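Local coordinates for SAM-dependent methyltransferase (Exiguobacterium sibiricum 255-15, PDB 3D2L), which probably transfers a methyl group from S-adenosylmethionine to an acceptor substrate, as a SAM-dependent methyltransferase, at residues Leu133-Phe147 with Gln198-Leu210. Residues are numbered along the deposited sequence; the frame is centred on the assembly and turned at random.
Sequences LLFDVHSPYKMETLF and QRTYPPEQYITWL
Strand 133-138 and helix 203-210 run roughly antiparallel, at 147°, with 11.2 Å between their axes at closest approach. This is a helix packed on the central sheet of a Rossmann-like methyltransferase fold. The chain between the segments forms most of a separate antiparallel sheet; Gln198 and Arg199 end its last strand, and Thr200-Pro202 lead on to the helix. Leu133, Phe135 and Val137 point from the strand toward the helix. Leu210 CD2 lies 3.6 Å from Leu133 CD2, while its CD1 meets the edge of the Phe135 ring near the ring plane. Phe135 CE1 sits over one face of the Tyr206 ring, and the two rings meet obliquely, with their planes at 55°. Val137 reaches the same tyrosine with both methyl groups.

At the end of the strand the contact turns polar. His138 NE2 donates to Gln198 OE1 at 3.0 Å. The oxygen lies in the imidazole plane, but the donor stands above the amide carbonyl plane. Gln198 OE1 is also hydrogen-bonded to His176 NE2, and Gln198 NE2 to Asp105 OD2. Phe147 CE2 lies over one face of the His138 ring. A leucine here would probably leave Gln198 OE1 without this N-H and disturb the packing against Phe147.

Selenomethionine Met143 packs its CG against Thr200 CG2. The Thr200 hydroxyl is turned away from its own backbone N (chi1 -154°), toward the strand end. There Thr200 OG1 donates to His138 O at 2.7 Å, and a water bridges that same carbonyl oxygen to Tyr201 O.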
# COMPACT_ATOMS: atom_id res chain seq x y z
N LEU A 133 -12.07 -5.73 4.50
CA LEU A 133 -10.65 -5.59 4.42
C LEU A 133 -10.30 -5.78 2.95
O LEU A 133 -10.62 -6.82 2.35
CB LEU A 133 -9.89 -6.62 5.28
CG LEU A 133 -8.37 -6.70 5.11
CD1 LEU A 133 -7.65 -5.30 5.44
CD2 LEU A 133 -7.80 -7.84 5.96
N LEU A 134 -9.67 -4.75 2.38
CA LEU A 134 -9.26 -4.73 0.99
C LEU A 134 -7.77 -4.50 0.91
O LEU A 134 -7.26 -3.62 1.57
CB LEU A 134 -9.93 -3.58 0.24
CG LEU A 134 -11.39 -3.68 -0.14
CD1 LEU A 134 -12.25 -3.57 1.09
CD2 LEU A 134 -11.73 -2.54 -1.13
N PHE A 135 -7.08 -5.28 0.09
CA PHE A 135 -5.66 -5.10 -0.16
C PHE A 135 -5.26 -5.72 -1.50
O PHE A 135 -5.90 -6.64 -2.00
CB PHE A 135 -4.73 -5.67 0.96
CG PHE A 135 -4.83 -7.18 1.15
CD1 PHE A 135 -4.01 -8.05 0.45
CD2 PHE A 135 -5.74 -7.73 2.03
CE1 PHE A 135 -4.09 -9.41 0.63
CE2 PHE A 135 -5.80 -9.10 2.22
CZ PHE A 135 -4.99 -9.93 1.52
N ASP A 136 -4.19 -5.18 -2.07
CA ASP A 136 -3.63 -5.69 -3.31
C ASP A 136 -2.14 -5.96 -3.08
O ASP A 136 -1.45 -5.20 -2.35
CB ASP A 136 -3.84 -4.73 -4.48
CG ASP A 136 -3.27 -3.34 -4.20
OD1 ASP A 136 -3.90 -2.57 -3.43
OD2 ASP A 136 -2.22 -3.02 -4.79
N VAL A 137 -1.68 -7.05 -3.68
CA VAL A 137 -0.30 -7.52 -3.50
C VAL A 137 0.31 -8.00 -4.79
O VAL A 137 -0.40 -8.26 -5.76
CB VAL A 137 -0.20 -8.70 -2.46
CG1 VAL A 137 -0.42 -8.22 -1.01
CG2 VAL A 137 -1.15 -9.85 -2.81
N HIS A 138 1.63 -8.10 -4.80
CA HIS A 138 2.33 -8.66 -5.92
C HIS A 138 2.00 -10.14 -6.04
O HIS A 138 1.80 -10.81 -5.04
CB HIS A 138 3.86 -8.54 -5.76
CG HIS A 138 4.35 -7.14 -5.56
ND1 HIS A 138 3.96 -6.11 -6.38
CD2 HIS A 138 5.22 -6.61 -4.67
CE1 HIS A 138 4.58 -5.01 -6.01
NE2 HIS A 138 5.36 -5.28 -4.97
N SER A 139 1.95 -10.62 -7.28
CA SER A 139 1.77 -12.01 -7.55
C SER A 139 3.15 -12.62 -7.52
O SER A 139 4.14 -11.89 -7.70
CB SER A 139 1.23 -12.20 -8.94
OG SER A 139 2.15 -11.65 -9.88
N PRO A 140 3.24 -13.95 -7.30
CA PRO A 140 4.52 -14.67 -7.44
C PRO A 140 5.18 -14.43 -8.82
O PRO A 140 6.40 -14.25 -8.89
CB PRO A 140 4.11 -16.13 -7.28
CG PRO A 140 2.94 -16.07 -6.41
CD PRO A 140 2.18 -14.86 -6.84
N TYR A 141 4.38 -14.38 -9.88
CA TYR A 141 4.88 -14.14 -11.24
C TYR A 141 5.64 -12.82 -11.38
O TYR A 141 6.68 -12.77 -12.03
CB TYR A 141 3.71 -14.19 -12.23
CG TYR A 141 4.09 -13.97 -13.68
CD1 TYR A 141 4.63 -15.00 -14.45
CD2 TYR A 141 3.89 -12.74 -14.28
CE1 TYR A 141 4.97 -14.79 -15.76
CE2 TYR A 141 4.24 -12.53 -15.60
CZ TYR A 141 4.77 -13.55 -16.33
OH TYR A 141 5.10 -13.35 -17.64
N LYS A 142 5.11 -11.75 -10.77
CA LYS A 142 5.77 -10.44 -10.79
C LYS A 142 7.13 -10.51 -10.15
O LYS A 142 8.12 -9.98 -10.67
CB LYS A 142 4.94 -9.39 -10.07
CG LYS A 142 5.55 -8.00 -10.11
CD LYS A 142 4.55 -6.97 -9.78
CE LYS A 142 5.06 -5.56 -9.91
NZ LYS A 142 3.91 -4.58 -9.70
N MSE A 143 7.19 -11.18 -9.01
CA MSE A 143 8.46 -11.36 -8.30
C MSE A 143 9.47 -12.06 -9.19
O MSE A 143 10.64 -11.69 -9.22
CB MSE A 143 8.26 -12.20 -7.03
CG MSE A 143 7.19 -11.69 -6.06
SE MSE A 143 7.43 -9.84 -5.49
CE MSE A 143 9.28 -10.00 -4.95
N GLU A 144 9.00 -13.07 -9.93
CA GLU A 144 9.89 -13.86 -10.77
C GLU A 144 10.24 -13.20 -12.11
O GLU A 144 11.12 -13.68 -12.82
CB GLU A 144 9.31 -15.26 -10.97
CG GLU A 144 8.94 -16.02 -9.66
CD GLU A 144 10.12 -16.40 -8.76
OE1 GLU A 144 10.94 -15.53 -8.42
OE2 GLU A 144 10.19 -17.58 -8.36
N THR A 145 9.57 -12.10 -12.46
CA THR A 145 9.83 -11.38 -13.72
C THR A 145 10.35 -9.94 -13.54
O THR A 145 11.55 -9.69 -13.68
CB THR A 145 8.59 -11.39 -14.68
OG1 THR A 145 7.49 -10.72 -14.05
CG2 THR A 145 8.17 -12.83 -15.07
N LEU A 146 9.46 -9.01 -13.19
CA LEU A 146 9.77 -7.57 -13.07
C LEU A 146 10.73 -7.21 -11.94
O LEU A 146 11.39 -6.17 -11.99
CB LEU A 146 8.47 -6.74 -12.92
CG LEU A 146 7.50 -6.83 -14.11
CD1 LEU A 146 6.19 -6.12 -13.80
CD2 LEU A 146 8.14 -6.25 -15.37
N PHE A 147 10.82 -8.08 -10.93
CA PHE A 147 11.74 -7.85 -9.82
C PHE A 147 12.88 -8.85 -9.82
O PHE A 147 13.56 -8.97 -8.81
CB PHE A 147 11.00 -7.92 -8.48
CG PHE A 147 9.95 -6.84 -8.28
CD1 PHE A 147 10.11 -5.57 -8.80
CD2 PHE A 147 8.85 -7.09 -7.48
CE1 PHE A 147 9.14 -4.57 -8.59
CE2 PHE A 147 7.91 -6.11 -7.25
CZ PHE A 147 8.06 -4.86 -7.79
N GLN A 198 10.48 -6.44 0.13
CA GLN A 198 9.11 -6.90 -0.07
C GLN A 198 9.06 -8.40 -0.23
O GLN A 198 10.02 -9.01 -0.68
CB GLN A 198 8.47 -6.21 -1.24
CG GLN A 198 7.99 -4.82 -0.95
CD GLN A 198 7.21 -4.26 -2.10
OE1 GLN A 198 7.62 -4.41 -3.28
NE2 GLN A 198 6.06 -3.62 -1.80
N ARG A 199 7.94 -8.97 0.20
CA ARG A 199 7.75 -10.38 0.13
C ARG A 199 6.28 -10.68 -0.14
O ARG A 199 5.35 -10.01 0.36
CB ARG A 199 8.23 -11.05 1.44
CG ARG A 199 8.07 -12.55 1.47
CD ARG A 199 8.58 -13.07 2.79
NE ARG A 199 8.46 -14.52 2.85
CZ ARG A 199 8.78 -15.23 3.90
NH1 ARG A 199 9.28 -14.64 4.98
NH2 ARG A 199 8.64 -16.55 3.85
N THR A 200 6.06 -11.68 -0.97
CA THR A 200 4.74 -12.11 -1.28
C THR A 200 4.61 -13.62 -1.12
O THR A 200 5.60 -14.33 -0.77
CB THR A 200 4.25 -11.55 -2.65
OG1 THR A 200 2.83 -11.47 -2.65
CG2 THR A 200 4.77 -12.41 -3.85
N TYR A 201 3.38 -14.09 -1.29
CA TYR A 201 2.98 -15.46 -1.14
C TYR A 201 1.94 -15.81 -2.22
O TYR A 201 1.30 -14.89 -2.81
CB TYR A 201 2.33 -15.67 0.25
CG TYR A 201 3.25 -15.29 1.39
CD1 TYR A 201 3.24 -13.99 1.92
CD2 TYR A 201 4.13 -16.22 1.94
CE1 TYR A 201 4.11 -13.63 2.93
CE2 TYR A 201 4.96 -15.88 2.99
CZ TYR A 201 4.95 -14.58 3.47
OH TYR A 201 5.80 -14.22 4.51
N PRO A 202 1.80 -17.12 -2.53
CA PRO A 202 0.71 -17.50 -3.41
C PRO A 202 -0.63 -17.02 -2.81
O PRO A 202 -0.78 -16.98 -1.60
CB PRO A 202 0.79 -19.03 -3.42
CG PRO A 202 2.23 -19.33 -3.15
CD PRO A 202 2.65 -18.26 -2.17
N PRO A 203 -1.59 -16.61 -3.65
CA PRO A 203 -2.87 -16.14 -3.11
C PRO A 203 -3.54 -17.07 -2.10
O PRO A 203 -4.14 -16.62 -1.14
CB PRO A 203 -3.74 -15.97 -4.35
CG PRO A 203 -2.77 -15.76 -5.45
CD PRO A 203 -1.53 -16.51 -5.12
N GLU A 204 -3.42 -18.37 -2.30
CA GLU A 204 -4.00 -19.35 -1.40
C GLU A 204 -3.46 -19.21 0.04
O GLU A 204 -4.16 -19.55 0.97
CB GLU A 204 -3.67 -20.76 -1.88
CG GLU A 204 -4.30 -21.12 -3.22
CD GLU A 204 -3.65 -20.49 -4.47
OE1 GLU A 204 -2.47 -20.02 -4.43
OE2 GLU A 204 -4.35 -20.48 -5.51
N GLN A 205 -2.21 -18.77 0.19
CA GLN A 205 -1.62 -18.59 1.52
C GLN A 205 -2.30 -17.42 2.21
O GLN A 205 -2.63 -17.51 3.40
CB GLN A 205 -0.11 -18.32 1.46
CG GLN A 205 0.48 -18.08 2.84
CD GLN A 205 0.31 -19.26 3.76
OE1 GLN A 205 1.15 -20.15 3.77
NE2 GLN A 205 -0.74 -19.27 4.58
N TYR A 206 -2.51 -16.34 1.47
CA TYR A 206 -3.22 -15.19 2.01
C TYR A 206 -4.69 -15.50 2.38
O TYR A 206 -5.17 -15.00 3.38
CB TYR A 206 -3.21 -14.00 1.04
CG TYR A 206 -1.87 -13.25 0.95
CD1 TYR A 206 -1.44 -12.42 1.99
CD2 TYR A 206 -1.11 -13.30 -0.19
CE1 TYR A 206 -0.24 -11.72 1.91
CE2 TYR A 206 0.07 -12.59 -0.31
CZ TYR A 206 0.51 -11.80 0.74
OH TYR A 206 1.68 -11.10 0.63
N ILE A 207 -5.38 -16.27 1.56
CA ILE A 207 -6.78 -16.71 1.81
C ILE A 207 -6.81 -17.49 3.12
O ILE A 207 -7.68 -17.28 3.93
CB ILE A 207 -7.33 -17.60 0.65
CG1 ILE A 207 -7.54 -16.79 -0.65
CG2 ILE A 207 -8.67 -18.29 1.06
CD1 ILE A 207 -7.63 -17.69 -1.97
N THR A 208 -5.86 -18.39 3.33
CA THR A 208 -5.82 -19.17 4.58
C THR A 208 -5.67 -18.31 5.81
O THR A 208 -6.34 -18.51 6.81
CB THR A 208 -4.65 -20.19 4.53
OG1 THR A 208 -4.95 -21.14 3.51
CG2 THR A 208 -4.53 -20.92 5.86
N TRP A 209 -4.75 -17.36 5.76
CA TRP A 209 -4.53 -16.43 6.84
C TRP A 209 -5.73 -15.58 7.10
O TRP A 209 -6.06 -15.33 8.25
CB TRP A 209 -3.30 -15.55 6.58
CG TRP A 209 -1.96 -16.27 6.63
CD1 TRP A 209 -1.64 -17.36 7.39
CD2 TRP A 209 -0.75 -15.89 5.96
NE1 TRP A 209 -0.32 -17.70 7.19
CE2 TRP A 209 0.24 -16.81 6.33
CE3 TRP A 209 -0.44 -14.88 5.04
CZ2 TRP A 209 1.53 -16.74 5.82
CZ3 TRP A 209 0.83 -14.80 4.56
CH2 TRP A 209 1.81 -15.70 4.95
N LEU A 210 -6.37 -15.09 6.04
CA LEU A 210 -7.60 -14.32 6.20
C LEU A 210 -8.67 -15.12 6.95
O LEU A 210 -9.28 -14.60 7.87
CB LEU A 210 -8.15 -13.83 4.86
CG LEU A 210 -7.38 -12.65 4.25
CD1 LEU A 210 -7.71 -12.49 2.75
CD2 LEU A 210 -7.60 -11.34 5.07
O HOH W 1 -0.17 -13.29 -4.35